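Local coordinates for FHA domain-containing protein DDL (Arabidopsis thaliana, PDB 3VPY) that probably recognises phosphothreonine-bearing partners such as Dicer-like1 through a cleft in its forkhead-associated (FHA) domain, at residues Gln66-Glu71 with Gln106-Leu111; Glu9-Ser14 with Lys81-Tyr86; Leu32-His35 with Cys39-Phe42. One frame throughout, in Å; residues are numbered along the deposited sequence.

Contact 1: residues Gln66-Glu71 with Gln106-Leu111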
# COMPACT_ATOMS: atom_id res chain seq x y z
N GLN A 66 2.98 -3.43 -3.46
CA GLN A 66 4.03 -3.41 -4.46
C GLN A 66 4.01 -2.06 -5.14
O GLN A 66 2.96 -1.67 -5.67
CB GLN A 66 3.76 -4.49 -5.51
CG GLN A 66 4.76 -4.46 -6.66
CD GLN A 66 6.14 -4.93 -6.22
OE1 GLN A 66 6.29 -6.07 -5.76
NE2 GLN A 66 7.14 -4.06 -6.35
N TYR A 67 5.14 -1.34 -5.09
CA TYR A 67 5.30 -0.11 -5.86
C TYR A 67 5.70 -0.45 -7.29
O TYR A 67 6.54 -1.30 -7.50
CB TYR A 67 6.31 0.85 -5.18
CG TYR A 67 5.71 1.43 -3.94
CD1 TYR A 67 4.82 2.50 -4.02
CD2 TYR A 67 5.96 0.88 -2.68
CE1 TYR A 67 4.19 3.01 -2.90
CE2 TYR A 67 5.33 1.39 -1.54
CZ TYR A 67 4.46 2.46 -1.66
OH TYR A 67 3.83 2.95 -0.53
N ARG A 68 5.03 0.20 -8.24
CA ARG A 68 5.21 -0.01 -9.68
C ARG A 68 5.33 1.31 -10.43
O ARG A 68 4.53 2.25 -10.21
CB ARG A 68 4.01 -0.80 -10.24
CG ARG A 68 3.87 -2.22 -9.67
CD ARG A 68 2.50 -2.80 -10.02
NE ARG A 68 2.40 -3.02 -11.47
CZ ARG A 68 1.26 -3.01 -12.17
NH1 ARG A 68 0.10 -2.75 -11.58
NH2 ARG A 68 1.29 -3.20 -13.48
N GLU A 69 6.34 1.39 -11.30
CA GLU A 69 6.51 2.55 -12.16
C GLU A 69 5.59 2.42 -13.36
O GLU A 69 5.69 1.45 -14.14
CB GLU A 69 7.97 2.67 -12.61
CG GLU A 69 8.33 4.00 -13.25
CD GLU A 69 9.81 4.05 -13.64
OE1 GLU A 69 10.21 3.31 -14.56
OE2 GLU A 69 10.55 4.83 -13.02
N MSE A 70 4.69 3.40 -13.52
CA MSE A 70 3.71 3.40 -14.62
C MSE A 70 3.75 4.73 -15.35
O MSE A 70 4.35 5.68 -14.87
CB MSE A 70 2.30 3.24 -14.04
CG MSE A 70 2.15 2.13 -13.02
SE MSE A 70 2.37 0.37 -13.84
CE MSE A 70 0.67 0.27 -14.80
N GLU A 71 3.05 4.82 -16.47
CA GLU A 71 2.91 6.09 -17.19
C GLU A 71 2.15 7.15 -16.40
O GLU A 71 1.32 6.84 -15.53
CB GLU A 71 2.24 5.88 -18.53
CG GLU A 71 3.15 5.18 -19.51
CD GLU A 71 2.58 5.08 -20.91
OE1 GLU A 71 1.43 5.48 -21.16
OE2 GLU A 71 3.32 4.58 -21.78
N GLN A 106 -4.13 -12.49 -6.33
CA GLN A 106 -3.12 -12.55 -7.40
C GLN A 106 -3.35 -11.53 -8.52
O GLN A 106 -2.97 -11.76 -9.67
CB GLN A 106 -2.96 -13.97 -7.97
CG GLN A 106 -2.75 -15.05 -6.89
CD GLN A 106 -1.36 -15.05 -6.26
OE1 GLN A 106 -0.43 -14.40 -6.75
NE2 GLN A 106 -1.22 -15.79 -5.17
N ARG A 107 -3.93 -10.40 -8.14
CA ARG A 107 -4.19 -9.31 -9.07
C ARG A 107 -3.80 -7.99 -8.39
O ARG A 107 -4.11 -7.79 -7.23
CB ARG A 107 -5.67 -9.33 -9.46
CG ARG A 107 -6.11 -8.16 -10.34
CD ARG A 107 -7.59 -8.27 -10.66
NE ARG A 107 -7.95 -9.50 -11.37
CZ ARG A 107 -9.20 -9.91 -11.58
NH1 ARG A 107 -10.23 -9.18 -11.14
NH2 ARG A 107 -9.44 -11.04 -12.24
N TYR A 108 -3.11 -7.10 -9.11
CA TYR A 108 -2.74 -5.82 -8.51
C TYR A 108 -3.92 -4.87 -8.51
O TYR A 108 -4.58 -4.69 -9.57
CB TYR A 108 -1.62 -5.14 -9.30
CG TYR A 108 -0.26 -5.77 -9.14
CD1 TYR A 108 0.34 -5.88 -7.88
CD2 TYR A 108 0.45 -6.23 -10.26
CE1 TYR A 108 1.59 -6.47 -7.72
CE2 TYR A 108 1.71 -6.83 -10.10
CZ TYR A 108 2.26 -6.95 -8.84
OH TYR A 108 3.50 -7.53 -8.69
N TYR A 109 -4.17 -4.23 -7.36
CA TYR A 109 -5.18 -3.18 -7.23
C TYR A 109 -4.52 -1.87 -6.80
O TYR A 109 -3.83 -1.83 -5.78
CB TYR A 109 -6.22 -3.56 -6.16
CG TYR A 109 -7.16 -4.64 -6.57
CD1 TYR A 109 -8.44 -4.34 -7.02
CD2 TYR A 109 -6.78 -5.99 -6.51
CE1 TYR A 109 -9.31 -5.35 -7.40
CE2 TYR A 109 -7.65 -7.00 -6.89
CZ TYR A 109 -8.91 -6.68 -7.32
OH TYR A 109 -9.80 -7.67 -7.70
N GLU A 110 -4.70 -0.82 -7.60
CA GLU A 110 -4.09 0.48 -7.26
C GLU A 110 -4.65 1.00 -5.93
O GLU A 110 -5.86 0.91 -5.68
CB GLU A 110 -4.33 1.51 -8.36
CG GLU A 110 -3.53 2.80 -8.16
CD GLU A 110 -3.70 3.80 -9.31
OE1 GLU A 110 -4.41 3.48 -10.29
OE2 GLU A 110 -3.15 4.91 -9.22
N LEU A 111 -3.76 1.53 -5.08
CA LEU A 111 -4.16 2.13 -3.80
C LEU A 111 -4.09 3.65 -3.85
O LEU A 111 -3.26 4.23 -4.57
CB LEU A 111 -3.26 1.61 -2.68
CG LEU A 111 -3.36 0.13 -2.30
CD1 LEU A 111 -2.39 -0.20 -1.18
CD2 LEU A 111 -4.79 -0.23 -1.88
O HOH W 1 4.60 -8.11 -6.28

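Contact 2: residues Glu9-Ser14 with Lys81-Tyr86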
# COMPACT_ATOMS: atom_id res chain seq x y z
N GLU A 9 8.77 -3.69 -13.34
CA GLU A 9 8.52 -2.25 -13.18
C GLU A 9 8.58 -1.79 -11.72
O GLU A 9 8.28 -0.63 -11.41
CB GLU A 9 7.18 -1.87 -13.84
CG GLU A 9 5.92 -2.37 -13.12
CD GLU A 9 5.47 -3.77 -13.55
OE1 GLU A 9 6.21 -4.47 -14.28
OE2 GLU A 9 4.37 -4.17 -13.14
N ALA A 10 8.94 -2.70 -10.82
CA ALA A 10 9.08 -2.37 -9.40
C ALA A 10 10.10 -1.26 -9.20
O ALA A 10 11.21 -1.33 -9.77
CB ALA A 10 9.49 -3.57 -8.60
N ARG A 11 9.75 -0.27 -8.40
CA ARG A 11 10.65 0.84 -8.05
C ARG A 11 10.28 1.37 -6.68
O ARG A 11 9.10 1.35 -6.29
CB ARG A 11 10.55 2.01 -9.04
CG ARG A 11 10.87 1.72 -10.49
CD ARG A 11 12.35 1.58 -10.79
NE ARG A 11 12.55 1.49 -12.24
CZ ARG A 11 12.38 0.39 -12.98
NH1 ARG A 11 12.03 -0.76 -12.42
NH2 ARG A 11 12.58 0.44 -14.29
N LYS A 12 11.29 1.83 -5.94
CA LYS A 12 11.05 2.53 -4.69
C LYS A 12 10.33 3.85 -5.00
O LYS A 12 10.74 4.57 -5.94
CB LYS A 12 12.40 2.79 -4.01
CG LYS A 12 12.30 3.24 -2.58
CD LYS A 12 13.65 3.08 -1.85
CE LYS A 12 13.88 4.25 -0.86
NZ LYS A 12 14.84 4.02 0.31
N PRO A 13 9.28 4.19 -4.24
CA PRO A 13 8.58 5.46 -4.48
C PRO A 13 9.38 6.65 -3.95
O PRO A 13 10.26 6.48 -3.09
CB PRO A 13 7.30 5.31 -3.64
CG PRO A 13 7.69 4.41 -2.53
CD PRO A 13 8.70 3.44 -3.10
N SER A 14 9.05 7.84 -4.47
CA SER A 14 9.54 9.11 -3.90
C SER A 14 8.52 9.78 -2.98
O SER A 14 8.89 10.43 -2.00
CB SER A 14 9.99 10.05 -5.01
OG SER A 14 8.94 10.30 -5.93
N LYS A 81 6.15 9.66 -15.95
CA LYS A 81 5.98 8.41 -15.23
C LYS A 81 5.76 8.72 -13.78
O LYS A 81 6.06 9.82 -13.32
CB LYS A 81 7.21 7.51 -15.38
CG LYS A 81 8.47 8.08 -14.75
CD LYS A 81 9.69 7.29 -15.18
CE LYS A 81 10.93 7.79 -14.46
NZ LYS A 81 11.98 6.74 -14.37
N GLN A 82 5.25 7.75 -13.05
CA GLN A 82 5.13 7.88 -11.62
C GLN A 82 5.26 6.50 -11.01
O GLN A 82 5.07 5.50 -11.68
CB GLN A 82 3.78 8.47 -11.26
CG GLN A 82 2.63 7.70 -11.86
CD GLN A 82 1.31 8.41 -11.72
OE1 GLN A 82 1.09 9.15 -10.76
NE2 GLN A 82 0.41 8.17 -12.67
N VAL A 83 5.61 6.46 -9.73
CA VAL A 83 5.65 5.19 -9.00
C VAL A 83 4.51 5.20 -7.99
O VAL A 83 4.46 6.07 -7.10
CB VAL A 83 6.99 5.00 -8.29
CG1 VAL A 83 6.96 3.74 -7.41
CG2 VAL A 83 8.13 4.94 -9.31
N LYS A 84 3.65 4.19 -8.09
CA LYS A 84 2.42 4.15 -7.31
C LYS A 84 2.24 2.83 -6.59
O LYS A 84 2.77 1.81 -7.04
CB LYS A 84 1.21 4.37 -8.22
CG LYS A 84 1.27 5.72 -8.93
CD LYS A 84 -0.03 6.02 -9.64
CE LYS A 84 -0.21 5.11 -10.84
NZ LYS A 84 -1.55 5.29 -11.47
N PRO A 85 1.51 2.85 -5.45
CA PRO A 85 1.28 1.64 -4.66
C PRO A 85 0.16 0.79 -5.22
O PRO A 85 -0.88 1.32 -5.59
CB PRO A 85 0.87 2.19 -3.29
CG PRO A 85 0.19 3.50 -3.60
CD PRO A 85 0.88 4.05 -4.85
N TYR A 86 0.40 -0.53 -5.26
CA TYR A 86 -0.63 -1.54 -5.62
C TYR A 86 -0.66 -2.63 -4.57
O TYR A 86 0.40 -3.05 -4.11
CB TYR A 86 -0.30 -2.19 -6.98
CG TYR A 86 -0.39 -1.18 -8.07
CD1 TYR A 86 -1.49 -1.15 -8.94
CD2 TYR A 86 0.63 -0.23 -8.25
CE1 TYR A 86 -1.56 -0.16 -9.95
CE2 TYR A 86 0.57 0.74 -9.22
CZ TYR A 86 -0.53 0.78 -10.07
OH TYR A 86 -0.56 1.76 -11.02
O HOH W 2 12.69 3.62 -15.58
O HOH W 3 6.46 8.02 -5.77

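Contact 3: residues Leu32-His35 with Cys39-Phe42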
# COMPACT_ATOMS: atom_id res chain seq x y z
N LEU A 32 3.46 3.57 9.99
CA LEU A 32 4.56 2.80 9.49
C LEU A 32 5.05 3.46 8.22
O LEU A 32 4.25 3.89 7.36
CB LEU A 32 4.12 1.36 9.23
CG LEU A 32 3.41 0.60 10.36
CD1 LEU A 32 2.90 -0.74 9.83
CD2 LEU A 32 4.38 0.42 11.52
N CYS A 33 6.36 3.54 8.08
CA CYS A 33 6.95 4.01 6.84
C CYS A 33 6.57 3.01 5.73
O CYS A 33 6.74 1.79 5.89
CB CYS A 33 8.47 4.07 6.97
SG CYS A 33 9.24 4.55 5.47
N LEU A 34 6.04 3.52 4.63
CA LEU A 34 5.74 2.68 3.47
C LEU A 34 6.40 3.19 2.19
O LEU A 34 5.85 3.04 1.09
CB LEU A 34 4.23 2.56 3.28
CG LEU A 34 3.75 1.20 2.74
CD1 LEU A 34 3.90 0.07 3.77
CD2 LEU A 34 2.31 1.35 2.26
N HIS A 35 7.58 3.78 2.32
CA HIS A 35 8.20 4.39 1.15
C HIS A 35 9.72 4.20 1.09
O HIS A 35 10.40 4.86 0.30
CB HIS A 35 7.84 5.89 1.01
CG HIS A 35 8.18 6.72 2.21
ND1 HIS A 35 9.40 7.34 2.39
CD2 HIS A 35 7.43 7.07 3.29
CE1 HIS A 35 9.40 8.00 3.53
NE2 HIS A 35 8.21 7.86 4.09
N CYS A 39 8.67 -3.01 -2.14
CA CYS A 39 7.63 -3.96 -1.79
C CYS A 39 7.57 -4.21 -0.28
O CYS A 39 8.61 -4.32 0.40
CB CYS A 39 7.83 -5.26 -2.58
SG CYS A 39 6.57 -6.48 -2.34
N TYR A 40 6.35 -4.25 0.24
CA TYR A 40 6.11 -4.59 1.64
C TYR A 40 5.23 -5.83 1.77
O TYR A 40 4.09 -5.84 1.32
CB TYR A 40 5.46 -3.42 2.39
CG TYR A 40 6.40 -2.25 2.62
CD1 TYR A 40 7.13 -2.14 3.80
CD2 TYR A 40 6.56 -1.26 1.65
CE1 TYR A 40 8.01 -1.06 4.01
CE2 TYR A 40 7.43 -0.19 1.85
CZ TYR A 40 8.15 -0.09 3.05
OH TYR A 40 9.01 0.97 3.28
N LEU A 41 5.78 -6.86 2.40
CA LEU A 41 5.04 -8.09 2.67
C LEU A 41 4.32 -8.02 4.00
O LEU A 41 4.93 -7.74 5.03
CB LEU A 41 6.00 -9.29 2.66
CG LEU A 41 5.39 -10.64 3.05
CD1 LEU A 41 4.28 -11.06 2.07
CD2 LEU A 41 6.48 -11.70 3.11
N PHE A 42 3.01 -8.29 3.97
CA PHE A 42 2.19 -8.40 5.18
C PHE A 42 1.88 -9.86 5.44
O PHE A 42 1.45 -10.58 4.54
CB PHE A 42 0.86 -7.68 4.97
CG PHE A 42 1.02 -6.19 4.77
CD1 PHE A 42 0.75 -5.31 5.82
CD2 PHE A 42 1.45 -5.68 3.54
CE1 PHE A 42 0.89 -3.92 5.64
CE2 PHE A 42 1.63 -4.29 3.35
CZ PHE A 42 1.34 -3.41 4.40

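Contact 1: residues Gln66-Glu71 with Gln106-Leu111
Arg68 turns CG away from its own carbonyl carbon (chi1 -64°) and bends again at chi3, while Tyr108 takes much the same first torsion (chi1 -73°), and together these turns lay the end of the arginine across the phenol ring. CD of Arg68 stands 4.0 Å from the centroid of the Tyr108 ring, almost on the ring normal, as a CH-pi contact over the face. From there the guanidinium runs out toward the rim, only 19° from parallel with the ring, until NH1 of Arg68 lies 3.7 Å from CB of Tyr108. SE of selenomethionine Met70 lies over the rim of the opposite guanidinium face. Gln66 meets the same tyrosine obliquely, with its CB 3.7 Å from CE1 of Tyr108 and its amide nearly perpendicular to the ring. One water joins their polar ends, donating to OE1 of Gln66 (2.7 Å) and accepting from OH of Tyr108 (2.7 Å) at the ring's edge. NE2 of Gln66 gives an almost straight 3.0 Å bond to O of Tyr67 and also pairs with Glu6, which fixes the amide's rotation. With Glu9 bridged to NE of Arg68 and Tyr86 in cation-pi contact, the arginine's charge is probably well compensated, and Tyr108 and Met70 SE, on opposite faces, help to hold the guanidinium's orientation.

Contact 2: residues Glu9-Ser14 with Lys81-Tyr86
Val83 plugs into the backbone of the loop formed by Glu9-Ser14, and this is where the packing is close. Its CG1, anti to the backbone N (chi1 174°), comes within 3.4 Å of O of Arg11 and 3.8 Å of CA of Pro13, while the other branch, CG2, rests 3.8 Å from CB of Arg11. The proline ring adds a looser apolar touch through CB. Beside this plug a water links the two backbones: N of Ser14 donates to it at 2.9 Å, and it donates in turn to O of Val83 at 3.1 Å.

On the solvent side the contact thins out. Past CB the arginine bends at chi2 and leads away from the strand, folding back so that its NH1 donates to O of Ala10 (2.8 Å) from above the carbonyl plane; the same NH1 also reaches O of Pro8. A second water touches NH2 of Arg11 and NZ of Lys81, both weakly. Glu69 sits between the two cations, in a salt bridge with Lys81 and a long, weak ion pair with Arg11, and probably offsets their like charge. No direct hydrogen bond crosses between the segments, so the loop is held here by valine methyl packing and bridging water, with the charged ends at the margin.

Contact 3: residues Leu32-His35 with Cys39-Phe42
OH of Tyr40 reaches the backbone at the end of Leu32-His35, where the chain turns: N of Arg36 donates a hydrogen bond to it, N of His35 lies 3.3 Å from this same OH, and O of Cys33 is 3.6 Å from it. A buried hydroxyl thus ends among backbone atoms of three residues; the Arg36 bond fixes the hydroxyl end, while Leu34 lies over one face of the ring. Leu34 runs past the tyrosine in the opposite sense and sets CD1 over that face, 3.7 Å from the centroid of the Tyr40 ring and 17° off the normal, a CH-pi contact displaced slightly toward CG. The leucine's first torsion, chi1 -146°, is well off a staggered position, and in this rotation CG as well as CD1 lies against the ring. Its main chain packs closely too, with C of Leu34 3.5 Å from CE2 of Tyr40. The same methyl extends obliquely to Phe42, where CD1 of Leu34 is 4.4 Å from CZ. Within the turn, N of His35 makes a weak hydrogen bond to SG of Cys33 (3.6 Å). Replacing Tyr40 by an alanine would probably leave the Arg36 amide without its hydroxyl partner and open a gap beneath the leucine methyl. Ile51 and Ile65 add to the apolar surroundings. Strand 26-33 lies in one sheet and strand 39-43 in the other, so the arrangement is that of a short connection between the two sheets of the FHA beta sandwich, with large apolar side chains filling the space between them.

In the fold
From the N terminus, the loop 9-14 opens contact 2, which closes only when the chain reaches strand 79-89. Well within that span, contact 3 closes a short turn between strands 26-33 and 39-43, members of different sheets. Next, strand 63-73 opens contact 1 before contact 2 has closed, and 106-111 completes it afterwards, so contacts 1 and 2 cross, whereas contacts 3 and 1 follow in series. Strand 63-73 lies between strands 39-43 and 79-89 in the mixed sheet, and a weak, probable hydrogen bond from Tyr67 OH to Leu34 O joins contacts 1 and 3. Pro13 packs on His35, so the N-terminal loop meets the intersheet turn as well.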